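Local structure of ribosome inactivating type 1 protein (3MVG) at residues Ile1-Arg7 with Leu49-Phe55; Arg171-Asn175 with Phe188-Ile194; Asn200-Leu204 with Pro219-Gln223; Leu111-Ala115 with Ala149-Ile153. The protein is a type 1 ribosome-inactivating protein of Iris hollandica, a single-chain member of the ribosome-inactivating protein family built from a mixed sheet and a bundle of helices. The contacts are given in a common frame with arbitrary orientation. Numbering follows the deposited sequence.

Interaction 1 (Ile1-Arg7 with Leu49-Phe55)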
loop_
_atom_site.group_PDB
_atom_site.type_symbol
_atom_site.label_atom_id
_atom_site.label_comp_id
_atom_site.label_asym_id
_atom_site.label_seq_id
_atom_site.Cartn_x
_atom_site.Cartn_y
_atom_site.Cartn_z
ATOM N N ILE A 1 -7.582 16.524 -25.055
ATOM C CA ILE A 1 -6.844 16.611 -23.761
ATOM C C ILE A 1 -6.179 15.277 -23.438
ATOM O O ILE A 1 -6.801 14.226 -23.626
ATOM C CB ILE A 1 -7.807 16.986 -22.616
ATOM C CG1 ILE A 1 -8.437 18.356 -22.871
ATOM C CG2 ILE A 1 -7.093 16.961 -21.271
ATOM C CD1 ILE A 1 -7.423 19.475 -23.042
ATOM N N GLU A 2 -4.934 15.320 -22.955
ATOM C CA GLU A 2 -4.243 14.124 -22.451
ATOM C C GLU A 2 -5.195 13.238 -21.648
ATOM O O GLU A 2 -5.904 13.728 -20.766
ATOM C CB GLU A 2 -3.092 14.546 -21.548
ATOM C CG GLU A 2 -2.156 13.422 -21.161
ATOM C CD GLU A 2 -1.247 13.005 -22.296
ATOM O OE1 GLU A 2 -0.885 11.814 -22.340
ATOM O OE2 GLU A 2 -0.911 13.859 -23.144
ATOM N N THR A 3 -5.210 11.946 -21.971
ATOM C CA THR A 3 -6.175 11.010 -21.382
ATOM C C THR A 3 -5.491 9.782 -20.803
ATOM O O THR A 3 -4.584 9.214 -21.428
ATOM C CB THR A 3 -7.226 10.589 -22.433
ATOM O OG1 THR A 3 -7.860 11.762 -22.946
ATOM C CG2 THR A 3 -8.294 9.662 -21.836
ATOM N N VAL A 4 -5.928 9.408 -19.596
ATOM C CA VAL A 4 -5.498 8.208 -18.871
ATOM C C VAL A 4 -6.730 7.325 -18.659
ATOM O O VAL A 4 -7.752 7.803 -18.167
ATOM C CB VAL A 4 -4.930 8.569 -17.479
ATOM C CG1 VAL A 4 -4.492 7.311 -16.739
ATOM C CG2 VAL A 4 -3.776 9.558 -17.602
ATOM N N GLU A 5 -6.651 6.050 -19.030
ATOM C CA GLU A 5 -7.824 5.168 -18.978
ATOM C C GLU A 5 -7.754 4.077 -17.911
ATOM O O GLU A 5 -6.670 3.626 -17.539
ATOM C CB GLU A 5 -8.067 4.507 -20.339
ATOM C CG GLU A 5 -8.309 5.472 -21.486
ATOM C CD GLU A 5 -8.635 4.758 -22.784
ATOM O OE1 GLU A 5 -7.950 3.762 -23.096
ATOM O OE2 GLU A 5 -9.563 5.200 -23.495
ATOM N N PHE A 6 -8.927 3.649 -17.444
ATOM C CA PHE A 6 -9.051 2.516 -16.527
ATOM C C PHE A 6 -10.354 1.789 -16.832
ATOM O O PHE A 6 -11.400 2.423 -17.005
ATOM C CB PHE A 6 -9.034 2.960 -15.062
ATOM C CG PHE A 6 -9.227 1.825 -14.095
ATOM C CD1 PHE A 6 -10.466 1.606 -13.500
ATOM C CD2 PHE A 6 -8.186 0.946 -13.809
ATOM C CE1 PHE A 6 -10.653 0.547 -12.625
ATOM C CE2 PHE A 6 -8.380 -0.121 -12.930
ATOM C CZ PHE A 6 -9.613 -0.308 -12.341
ATOM N N ARG A 7 -10.284 0.458 -16.904
ATOM C CA ARG A 7 -11.463 -0.383 -17.133
ATOM C C ARG A 7 -11.651 -1.347 -15.986
ATOM O O ARG A 7 -10.690 -1.990 -15.555
ATOM C CB ARG A 7 -11.339 -1.177 -18.433
ATOM C CG ARG A 7 -10.887 -0.337 -19.594
ATOM C CD ARG A 7 -11.466 -0.835 -20.883
ATOM N NE ARG A 7 -10.981 -0.028 -21.998
ATOM C CZ ARG A 7 -11.528 -0.017 -23.206
ATOM N NH1 ARG A 7 -12.580 -0.783 -23.456
ATOM N NH2 ARG A 7 -11.021 0.754 -24.157
ATOM N N LEU A 49 -5.480 20.725 -17.591
ATOM C CA LEU A 49 -6.503 19.675 -17.528
ATOM C C LEU A 49 -5.975 18.289 -17.860
ATOM O O LEU A 49 -4.966 18.133 -18.561
ATOM C CB LEU A 49 -7.692 20.017 -18.435
ATOM C CG LEU A 49 -8.390 21.354 -18.172
ATOM C CD1 LEU A 49 -9.518 21.589 -19.177
ATOM C CD2 LEU A 49 -8.914 21.455 -16.743
ATOM N N LEU A 50 -6.664 17.277 -17.341
ATOM C CA LEU A 50 -6.366 15.895 -17.655
ATOM C C LEU A 50 -7.686 15.146 -17.718
ATOM O O LEU A 50 -8.562 15.355 -16.885
ATOM C CB LEU A 50 -5.445 15.303 -16.580
ATOM C CG LEU A 50 -4.934 13.890 -16.830
ATOM C CD1 LEU A 50 -4.002 13.847 -18.023
ATOM C CD2 LEU A 50 -4.221 13.397 -15.595
ATOM N N PHE A 51 -7.836 14.285 -18.715
ATOM C CA PHE A 51 -9.022 13.441 -18.834
ATOM C C PHE A 51 -8.722 12.054 -18.277
ATOM O O PHE A 51 -7.652 11.492 -18.543
ATOM C CB PHE A 51 -9.429 13.291 -20.302
ATOM C CG PHE A 51 -10.160 14.484 -20.895
ATOM C CD1 PHE A 51 -10.633 14.402 -22.196
ATOM C CD2 PHE A 51 -10.409 15.655 -20.175
ATOM C CE1 PHE A 51 -11.319 15.468 -22.795
ATOM C CE2 PHE A 51 -11.092 16.734 -20.771
ATOM C CZ PHE A 51 -11.549 16.630 -22.080
ATOM N N VAL A 52 -9.684 11.493 -17.549
ATOM C CA VAL A 52 -9.585 10.146 -17.010
ATOM C C VAL A 52 -10.807 9.389 -17.500
ATOM O O VAL A 52 -11.921 9.625 -17.030
ATOM C CB VAL A 52 -9.527 10.146 -15.464
ATOM C CG1 VAL A 52 -9.465 8.719 -14.928
ATOM C CG2 VAL A 52 -8.318 10.921 -14.992
ATOM N N ARG A 53 -10.601 8.514 -18.482
ATOM C CA ARG A 53 -11.699 7.768 -19.068
ATOM C C ARG A 53 -11.872 6.444 -18.346
ATOM O O ARG A 53 -10.938 5.636 -18.274
ATOM C CB ARG A 53 -11.496 7.570 -20.572
ATOM C CG ARG A 53 -12.719 6.949 -21.254
ATOM C CD ARG A 53 -12.816 7.234 -22.749
ATOM N NE ARG A 53 -11.558 7.019 -23.459
ATOM C CZ ARG A 53 -10.904 7.965 -24.129
ATOM N NH1 ARG A 53 -9.764 7.675 -24.742
ATOM N NH2 ARG A 53 -11.385 9.200 -24.194
ATOM N N LEU A 54 -13.065 6.240 -17.797
ATOM C CA LEU A 54 -13.365 5.077 -16.975
ATOM C C LEU A 54 -14.449 4.245 -17.621
ATOM O O LEU A 54 -15.455 4.786 -18.068
ATOM C CB LEU A 54 -13.854 5.528 -15.602
ATOM C CG LEU A 54 -12.929 6.432 -14.786
ATOM C CD1 LEU A 54 -13.650 6.894 -13.544
ATOM C CD2 LEU A 54 -11.663 5.684 -14.423
ATOM N N PHE A 55 -14.261 2.926 -17.621
ATOM C CA PHE A 55 -15.177 1.987 -18.290
ATOM C C PHE A 55 -15.823 1.045 -17.285
ATOM O O PHE A 55 -15.133 0.450 -16.453
ATOM C CB PHE A 55 -14.422 1.159 -19.334
ATOM C CG PHE A 55 -13.899 1.955 -20.505
ATOM C CD1 PHE A 55 -12.743 2.715 -20.397
ATOM C CD2 PHE A 55 -14.547 1.905 -21.741
ATOM C CE1 PHE A 55 -12.252 3.435 -21.484
ATOM C CE2 PHE A 55 -14.056 2.621 -22.841
ATOM C CZ PHE A 55 -12.913 3.384 -22.712
HETATM O O HOH W 1 -10.144 11.632 -24.416
#
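Backbone hydrogen bonds pair strand 3-7 in parallel with strand 49-55. F51 N gives to E2 O (2.9 Å), V4 N to F51 O (2.9 Å), R53 N to V4 O (3.0 Å), F6 N to R53 O (2.9 Å) and F55 N to F6 O (3.0 Å). T3, V4, E5, F6 and R7 stand beside F51, V52, R53, L54 and F55. The strand axes lie 4.6 Å apart at 19°.

The polar contacts lie on the face of T3, E5 and R53. E5 OE2 forms a salt bridge with R53 NE at 2.7 Å and accepts from R53 NH1 at 2.8 Å. A water links T3 OG1 to R53 NH2, 2.7 Å from each.

Aromatic contacts close both ends of this face. The R7 guanidinium lies flat on the F55 ring, a cation-pi stack with centres 3.6 Å apart. I1 CB sits 3.5 Å above the F51 ring centroid, a CH-pi contact.

The other face is apolar, with F6 CB 3.8 Å from L54 CD2. Helix 13-27 covers V4, L50 and V52 there, and helix 126-138 meets F6 and L54. Strand 3-7 is one of two outermost strands within this chain; 49-55 continues the sheet to 61-67.

Interaction 2 (Arg171-Asn175 with Phe188-Ile194). Unlike the reference sequence in segment 188-194: R191 (reference Ser).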
loop_
_atom_site.group_PDB
_atom_site.type_symbol
_atom_site.label_atom_id
_atom_site.label_comp_id
_atom_site.label_asym_id
_atom_site.label_seq_id
_atom_site.Cartn_x
_atom_site.Cartn_y
_atom_site.Cartn_z
ATOM N N ARG A 171 -5.856 0.520 0.755
ATOM C CA ARG A 171 -7.152 0.001 1.187
ATOM C C ARG A 171 -7.851 -0.679 0.014
ATOM O O ARG A 171 -8.410 -1.770 0.160
ATOM C CB ARG A 171 -8.041 1.122 1.737
ATOM C CG ARG A 171 -7.417 1.983 2.828
ATOM C CD ARG A 171 -6.773 1.132 3.900
ATOM N NE ARG A 171 -6.673 1.828 5.182
ATOM C CZ ARG A 171 -5.599 2.492 5.596
ATOM N NH1 ARG A 171 -4.523 2.573 4.824
ATOM N NH2 ARG A 171 -5.604 3.082 6.785
ATOM N N VAL A 172 -7.807 -0.029 -1.147
ATOM C CA VAL A 172 -8.434 -0.546 -2.360
ATOM C C VAL A 172 -7.739 -1.825 -2.822
ATOM O O VAL A 172 -8.390 -2.848 -3.050
ATOM C CB VAL A 172 -8.444 0.517 -3.494
ATOM C CG1 VAL A 172 -9.139 -0.025 -4.732
ATOM C CG2 VAL A 172 -9.144 1.779 -3.025
ATOM N N THR A 173 -6.418 -1.804 -2.946
ATOM C CA THR A 173 -5.740 -2.995 -3.459
ATOM C C THR A 173 -5.815 -4.170 -2.485
ATOM O O THR A 173 -5.855 -5.316 -2.930
ATOM C CB THR A 173 -4.299 -2.711 -3.904
ATOM O OG1 THR A 173 -3.562 -2.217 -2.796
ATOM C CG2 THR A 173 -4.277 -1.671 -5.024
ATOM N N ASN A 174 -5.907 -3.904 -1.185
ATOM C CA ASN A 174 -6.111 -4.981 -0.203
ATOM C C ASN A 174 -7.445 -5.709 -0.374
ATOM O O ASN A 174 -7.670 -6.775 0.203
ATOM C CB ASN A 174 -6.066 -4.423 1.211
ATOM C CG ASN A 174 -4.665 -4.020 1.659
ATOM O OD1 ASN A 174 -3.673 -4.286 0.986
ATOM N ND2 ASN A 174 -4.596 -3.344 2.797
ATOM N N ASN A 175 -8.340 -5.108 -1.146
ATOM C CA ASN A 175 -9.657 -5.676 -1.370
ATOM C C ASN A 175 -9.893 -6.148 -2.794
ATOM O O ASN A 175 -11.010 -6.525 -3.140
ATOM C CB ASN A 175 -10.711 -4.696 -0.878
ATOM C CG ASN A 175 -10.820 -4.720 0.614
ATOM O OD1 ASN A 175 -11.177 -5.751 1.191
ATOM N ND2 ASN A 175 -10.464 -3.617 1.271
ATOM N N PHE A 188 -15.025 -1.798 1.235
ATOM C CA PHE A 188 -14.837 -1.210 2.556
ATOM C C PHE A 188 -15.528 0.147 2.541
ATOM O O PHE A 188 -15.860 0.673 1.475
ATOM C CB PHE A 188 -13.341 -1.090 2.908
ATOM C CG PHE A 188 -12.611 -0.016 2.141
ATOM C CD1 PHE A 188 -12.092 -0.284 0.883
ATOM C CD2 PHE A 188 -12.432 1.257 2.683
ATOM C CE1 PHE A 188 -11.422 0.705 0.162
ATOM C CE2 PHE A 188 -11.763 2.246 1.973
ATOM C CZ PHE A 188 -11.261 1.972 0.711
ATOM N N ARG A 189 -15.757 0.703 3.724
ATOM C CA ARG A 189 -16.229 2.074 3.844
ATOM C C ARG A 189 -15.139 2.882 4.527
ATOM O O ARG A 189 -14.519 2.388 5.477
ATOM C CB ARG A 189 -17.534 2.134 4.627
ATOM C CG ARG A 189 -18.678 1.529 3.851
ATOM C CD ARG A 189 -19.934 1.420 4.676
ATOM N NE ARG A 189 -21.059 1.020 3.836
ATOM C CZ ARG A 189 -22.336 1.090 4.201
ATOM N NH1 ARG A 189 -22.667 1.560 5.399
ATOM N NH2 ARG A 189 -23.280 0.706 3.356
ATOM N N PRO A 190 -14.879 4.110 4.042
ATOM C CA PRO A 190 -13.757 4.872 4.581
ATOM C C PRO A 190 -13.968 5.190 6.047
ATOM O O PRO A 190 -15.057 5.610 6.446
ATOM C CB PRO A 190 -13.744 6.143 3.730
ATOM C CG PRO A 190 -15.137 6.290 3.249
ATOM C CD PRO A 190 -15.626 4.883 3.032
ATOM N N ARG A 191 -12.919 4.953 6.829
ATOM C CA ARG A 191 -12.928 5.161 8.265
ATOM C C ARG A 191 -12.781 6.657 8.579
ATOM O O ARG A 191 -12.472 7.459 7.691
ATOM C CB ARG A 191 -11.794 4.340 8.895
ATOM C CG ARG A 191 -10.416 4.795 8.454
ATOM C CD ARG A 191 -9.270 3.882 8.870
ATOM N NE ARG A 191 -8.971 2.864 7.869
ATOM C CZ ARG A 191 -9.402 1.607 7.917
ATOM N NH1 ARG A 191 -10.170 1.193 8.915
ATOM N NH2 ARG A 191 -9.083 0.763 6.957
ATOM N N VAL A 192 -13.019 7.035 9.835
ATOM C CA VAL A 192 -12.736 8.385 10.326
ATOM C C VAL A 192 -11.286 8.783 9.993
ATOM O O VAL A 192 -10.991 9.949 9.699
ATOM C CB VAL A 192 -13.033 8.474 11.852
ATOM C CG1 VAL A 192 -12.396 9.699 12.488
ATOM C CG2 VAL A 192 -14.544 8.456 12.092
ATOM N N GLY A 193 -10.398 7.793 10.025
ATOM C CA GLY A 193 -8.995 7.980 9.682
ATOM C C GLY A 193 -8.793 8.390 8.236
ATOM O O GLY A 193 -8.046 9.320 7.952
ATOM N N ILE A 194 -9.455 7.689 7.320
ATOM C CA ILE A 194 -9.330 7.982 5.894
ATOM C C ILE A 194 -9.904 9.356 5.589
ATOM O O ILE A 194 -9.327 10.131 4.830
ATOM C CB ILE A 194 -10.058 6.933 5.035
ATOM C CG1 ILE A 194 -9.259 5.632 4.989
ATOM C CG2 ILE A 194 -10.283 7.462 3.627
ATOM C CD1 ILE A 194 -9.891 4.564 4.127
#
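R171 has the largest area covered, 87 Å², and F188 follows with 79 Å². R171 is in the last part of helix 166-173 and points its CB toward segment 188-194. R171 CB lies over the face of the F188 ring, 3.9 Å from its centroid, in a CH-pi contact. R171 CG also packs on I194 CD1 at 3.8 Å. F188 CE1 is 4.1 Å from V172 CG2, and F188 CD1 is 3.7 Å from N175 ND2.

R191 is third, with 32 Å² covered. It holds the N-cap position of helix 192-199 and is Ser in the reference sequence. R171 NE and R191 NH2 come within 3.2 Å. Both are donors of like charge, so this is no hydrogen bond. R171 NH2 hydrogen-bonds to a glycerol, probably from the crystallisation liquor, and both arginines pack on F241 of the second subunit.

N175 ND2 bonds back to R171 O at 3.0 Å. N175 also bonds to T240 and R239 of the second subunit. Short strands 176-177 and 184-185 lie between these successive helices. The contact, largely buried at the interface with the second subunit, packs helix 166-173 against the lead-in to helix 192-199 in the ribosome-inactivating protein fold.

Interaction 3 (Asn200-Leu204 with Pro219-Gln223)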
loop_
_atom_site.group_PDB
_atom_site.type_symbol
_atom_site.label_atom_id
_atom_site.label_comp_id
_atom_site.label_asym_id
_atom_site.label_seq_id
_atom_site.Cartn_x
_atom_site.Cartn_y
_atom_site.Cartn_z
ATOM N N ASN A 200 -6.919 16.693 5.307
ATOM C CA ASN A 200 -5.629 17.297 5.617
ATOM C C ASN A 200 -4.628 17.334 4.473
ATOM O O ASN A 200 -3.445 17.605 4.695
ATOM C CB ASN A 200 -5.025 16.627 6.852
ATOM C CG ASN A 200 -5.599 17.181 8.131
ATOM O OD1 ASN A 200 -5.197 18.260 8.582
ATOM N ND2 ASN A 200 -6.572 16.482 8.699
ATOM N N TRP A 201 -5.097 17.101 3.251
ATOM C CA TRP A 201 -4.191 17.066 2.109
ATOM C C TRP A 201 -3.450 18.378 1.886
ATOM O O TRP A 201 -2.233 18.373 1.718
ATOM C CB TRP A 201 -4.922 16.646 0.844
ATOM C CG TRP A 201 -4.015 16.545 -0.347
ATOM C CD1 TRP A 201 -2.932 15.713 -0.497
ATOM C CD2 TRP A 201 -4.103 17.314 -1.548
ATOM N NE1 TRP A 201 -2.358 15.914 -1.730
ATOM C CE2 TRP A 201 -3.057 16.890 -2.392
ATOM C CE3 TRP A 201 -4.981 18.307 -2.000
ATOM C CZ2 TRP A 201 -2.868 17.422 -3.664
ATOM C CZ3 TRP A 201 -4.792 18.836 -3.254
ATOM C CH2 TRP A 201 -3.743 18.394 -4.081
ATOM N N GLN A 202 -4.173 19.494 1.888
ATOM C CA GLN A 202 -3.523 20.792 1.717
ATOM C C GLN A 202 -2.535 21.073 2.857
ATOM O O GLN A 202 -1.396 21.481 2.612
ATOM C CB GLN A 202 -4.537 21.936 1.569
ATOM C CG GLN A 202 -3.864 23.307 1.646
ATOM C CD GLN A 202 -4.724 24.464 1.187
ATOM O OE1 GLN A 202 -4.334 25.623 1.340
ATOM N NE2 GLN A 202 -5.869 24.168 0.594
ATOM N N THR A 203 -2.960 20.811 4.092
ATOM C CA THR A 203 -2.122 21.056 5.255
ATOM C C THR A 203 -0.825 20.252 5.179
ATOM O O THR A 203 0.265 20.800 5.377
ATOM C CB THR A 203 -2.887 20.762 6.557
ATOM O OG1 THR A 203 -3.973 21.689 6.671
ATOM C CG2 THR A 203 -1.987 20.898 7.776
ATOM N N LEU A 204 -0.937 18.959 4.878
ATOM C CA LEU A 204 0.236 18.114 4.749
ATOM C C LEU A 204 1.120 18.583 3.593
ATOM O O LEU A 204 2.352 18.619 3.721
ATOM C CB LEU A 204 -0.168 16.644 4.570
ATOM C CG LEU A 204 -0.744 15.943 5.814
ATOM C CD1 LEU A 204 -1.489 14.671 5.430
ATOM C CD2 LEU A 204 0.335 15.641 6.861
ATOM N N PRO A 219 3.506 20.515 13.275
ATOM C CA PRO A 219 3.078 19.116 13.253
ATOM C C PRO A 219 1.570 18.963 13.042
ATOM O O PRO A 219 0.779 19.782 13.513
ATOM C CB PRO A 219 3.514 18.605 14.625
ATOM C CG PRO A 219 4.756 19.403 14.912
ATOM C CD PRO A 219 4.456 20.779 14.374
ATOM N N VAL A 220 1.194 17.917 12.312
ATOM C CA VAL A 220 -0.181 17.717 11.873
ATOM C C VAL A 220 -0.800 16.542 12.626
ATOM O O VAL A 220 -0.374 15.395 12.469
ATOM C CB VAL A 220 -0.241 17.457 10.339
ATOM C CG1 VAL A 220 -1.687 17.272 9.878
ATOM C CG2 VAL A 220 0.423 18.590 9.564
ATOM N N LYS A 221 -1.809 16.829 13.443
ATOM C CA LYS A 221 -2.532 15.769 14.134
ATOM C C LYS A 221 -3.579 15.161 13.206
ATOM O O LYS A 221 -4.336 15.879 12.554
ATOM C CB LYS A 221 -3.193 16.305 15.402
ATOM C CG LYS A 221 -3.886 15.229 16.233
ATOM C CD LYS A 221 -4.633 15.813 17.431
ATOM C CE LYS A 221 -5.836 16.646 17.005
ATOM N NZ LYS A 221 -7.017 15.831 16.644
ATOM N N LEU A 222 -3.607 13.832 13.165
ATOM C CA LEU A 222 -4.571 13.088 12.356
ATOM C C LEU A 222 -5.331 12.087 13.202
ATOM O O LEU A 222 -4.749 11.400 14.037
ATOM C CB LEU A 222 -3.865 12.327 11.229
ATOM C CG LEU A 222 -3.146 13.116 10.136
ATOM C CD1 LEU A 222 -2.427 12.147 9.214
ATOM C CD2 LEU A 222 -4.108 13.984 9.344
ATOM N N GLN A 223 -6.635 11.998 12.969
ATOM C CA GLN A 223 -7.428 10.925 13.550
ATOM C C GLN A 223 -7.089 9.611 12.874
ATOM O O GLN A 223 -6.966 9.553 11.648
ATOM C CB GLN A 223 -8.921 11.189 13.359
ATOM C CG GLN A 223 -9.409 12.490 13.956
ATOM C CD GLN A 223 -9.367 12.522 15.476
ATOM O OE1 GLN A 223 -9.596 11.511 16.151
ATOM N NE2 GLN A 223 -9.086 13.692 16.022
HETATM O O HOH W 2 -4.764 18.449 11.369
#
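This is apolar packing of a helix start against the V220 side of strand 215-223, in a two-stranded antiparallel sheet. Helix 201-210 meets strand 215-223, which pairs with strand 229-234. No direct hydrogen bond joins the segments.

V220 is the central residue, with 67 Å² covered. V220 CB is 4.0 Å from L204 CD2, and V220 CG2 is 3.8 Å from T203 CG2. V220 CG1 lies 3.9 Å from N200 OD1. N200 ND2 touches L222 CD2 at 3.6 Å.

N200 sits between helices 192-199 and 201-210. It is at the N-cap of the second, but its side chain makes no capping bond. Its ND2 bonds back to D196 O. A water lies 2.8 Å from N200 OD1 and 2.9 Å from K221 O and bridges the segments. L204 N closes the first turn on N200 O at 2.9 Å. The K221 CB points away from the helix.

A helix followed by an antiparallel hairpin, packed through side chains, belongs to the C-terminal region of the ribosome-inactivating protein fold.

Interaction 4 (Leu111-Ala115 with Ala149-Ile153); sequences LQNVA and ARSLI
Segments 111-115 and 149-153 are both right-handed alpha-helical, with phi near -65° and psi near -40°; A115 at the end of its helix relaxes to psi -19°. Within each, one i to i+4 bond is present: A115 N to L111 O at 2.8 Å, and I153 N to A149 O at 3.0 Å. The axes of the two five-residue segments approach to 8.5 Å and their N-to-C directions differ by 135°, with a signed crossing angle of -135°. The nearest CA pairs are L111 with A149 (5.1 Å) and A115 with R150 (4.9 Å).

A149 is the small bump that lets the helices come close. Its CB enters the hollow between L111, V114 and A115. A149 CB lies 3.4 Å from L111 O, 3.6 Å from V114 CG1 and 4.1 Å from A115 CB.

This is plain helix-to-helix packing in the ribosome-inactivating protein fold. It joins the short helix 108-115 to the long helix 146-164, whose S151 and L152 also meet helix 126-138.

From the other helix, A115 CB fits between R150 and I153, 3.7 Å from R150 N and 3.9 Å from I153 CD1. I153 (m, t) extends between L111 and Q112: I153 CG1 is 3.7 Å from L111 CB, and I153 CD1 is 3.9 Å from Q112 CG. L111 (m, t) sends CD2 to 4.1 Å from L152 CB. The Q112 CB points away, and its OE1 bonds to R119.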
loop_
_atom_site.group_PDB
_atom_site.type_symbol
_atom_site.label_atom_id
_atom_site.label_comp_id
_atom_site.label_asym_id
_atom_site.label_seq_id
_atom_site.Cartn_x
_atom_site.Cartn_y
_atom_site.Cartn_z
ATOM N N LEU A 111 -21.434 17.582 -1.896
ATOM C CA LEU A 111 -21.756 16.268 -2.461
ATOM C C LEU A 111 -22.596 15.428 -1.513
ATOM O O LEU A 111 -23.569 14.799 -1.933
ATOM C CB LEU A 111 -20.483 15.511 -2.841
ATOM C CG LEU A 111 -19.667 16.071 -4.000
ATOM C CD1 LEU A 111 -18.293 15.408 -4.016
ATOM C CD2 LEU A 111 -20.379 15.858 -5.325
ATOM N N GLN A 112 -22.211 15.407 -0.237
ATOM C CA GLN A 112 -22.932 14.619 0.764
ATOM C C GLN A 112 -24.349 15.129 1.012
ATOM O O GLN A 112 -25.268 14.342 1.239
ATOM C CB GLN A 112 -22.130 14.518 2.063
ATOM C CG GLN A 112 -20.907 13.625 1.859
ATOM C CD GLN A 112 -19.899 13.627 2.998
ATOM O OE1 GLN A 112 -19.056 12.743 3.064
ATOM N NE2 GLN A 112 -19.959 14.625 3.876
ATOM N N ASN A 113 -24.519 16.444 0.948
ATOM C CA ASN A 113 -25.847 17.026 1.045
ATOM C C ASN A 113 -26.745 16.559 -0.100
ATOM O O ASN A 113 -27.872 16.116 0.131
ATOM C CB ASN A 113 -25.767 18.549 1.072
ATOM C CG ASN A 113 -27.132 19.199 1.149
ATOM O OD1 ASN A 113 -27.827 19.093 2.164
ATOM N ND2 ASN A 113 -27.530 19.863 0.074
ATOM N N VAL A 114 -26.243 16.637 -1.329
ATOM C CA VAL A 114 -27.027 16.229 -2.496
ATOM C C VAL A 114 -27.276 14.710 -2.512
ATOM O O VAL A 114 -28.371 14.262 -2.856
ATOM C CB VAL A 114 -26.390 16.744 -3.813
ATOM C CG1 VAL A 114 -27.147 16.241 -5.033
ATOM C CG2 VAL A 114 -26.364 18.269 -3.812
ATOM N N ALA A 115 -26.267 13.934 -2.116
ATOM C CA ALA A 115 -26.368 12.474 -2.092
ATOM C C ALA A 115 -27.255 11.958 -0.962
ATOM O O ALA A 115 -27.719 10.820 -1.009
ATOM C CB ALA A 115 -24.986 11.842 -2.001
ATOM N N ALA A 149 -24.292 12.974 -7.382
ATOM C CA ALA A 149 -23.436 13.294 -6.249
ATOM C C ALA A 149 -22.902 12.032 -5.578
ATOM O O ALA A 149 -21.715 11.960 -5.244
ATOM C CB ALA A 149 -24.181 14.167 -5.247
ATOM N N ARG A 150 -23.762 11.029 -5.390
ATOM C CA ARG A 150 -23.317 9.784 -4.770
ATOM C C ARG A 150 -22.200 9.131 -5.594
ATOM O O ARG A 150 -21.178 8.691 -5.057
ATOM C CB ARG A 150 -24.476 8.803 -4.610
ATOM C CG ARG A 150 -24.134 7.652 -3.685
ATOM C CD ARG A 150 -25.048 6.452 -3.894
ATOM N NE ARG A 150 -24.763 5.401 -2.916
ATOM C CZ ARG A 150 -23.743 4.542 -3.002
ATOM N NH1 ARG A 150 -22.890 4.590 -4.023
ATOM N NH2 ARG A 150 -23.562 3.640 -2.049
ATOM N N SER A 151 -22.395 9.095 -6.910
ATOM C CA SER A 151 -21.420 8.471 -7.806
ATOM C C SER A 151 -20.108 9.235 -7.840
ATOM O O SER A 151 -19.036 8.627 -7.871
ATOM C CB SER A 151 -22.001 8.308 -9.207
ATOM O OG SER A 151 -23.142 7.452 -9.153
ATOM N N LEU A 152 -20.185 10.561 -7.800
ATOM C CA LEU A 152 -18.985 11.386 -7.733
ATOM C C LEU A 152 -18.215 11.197 -6.431
ATOM O O LEU A 152 -16.994 11.200 -6.434
ATOM C CB LEU A 152 -19.316 12.856 -7.973
ATOM C CG LEU A 152 -19.612 13.221 -9.428
ATOM C CD1 LEU A 152 -20.202 14.622 -9.505
ATOM C CD2 LEU A 152 -18.377 13.102 -10.321
ATOM N N ILE A 153 -18.915 10.982 -5.325
ATOM C CA ILE A 153 -18.242 10.672 -4.062
ATOM C C ILE A 153 -17.371 9.423 -4.220
ATOM O O ILE A 153 -16.223 9.390 -3.766
ATOM C CB ILE A 153 -19.265 10.491 -2.915
ATOM C CG1 ILE A 153 -19.848 11.854 -2.535
ATOM C CG2 ILE A 153 -18.620 9.835 -1.701
ATOM C CD1 ILE A 153 -21.065 11.785 -1.621
#

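Overall arrangement
The contacts sit in different parts of one fold. Interaction 1 builds an edge of the main sheet. Its centre is 23 Å from that of interaction 2 and 29 Å from that of interaction 3, both on the opposite side of the chain's centre. Interactions 2 and 3 touch: V192 CG1 meets Q223 CB at 3.9 Å, and helices 192-199 and 201-210 follow each other. Helices 146-164 and 166-173 likewise connect interactions 4 and 2, whose nearest atoms are about 6 Å apart. Only interaction 2 meets the second subunit. Glycerol, probably from the crystallisation liquor, lies about 3 Å from the R171 side chain, about 4 Å from that of L222 and about 6 Å from that of L49.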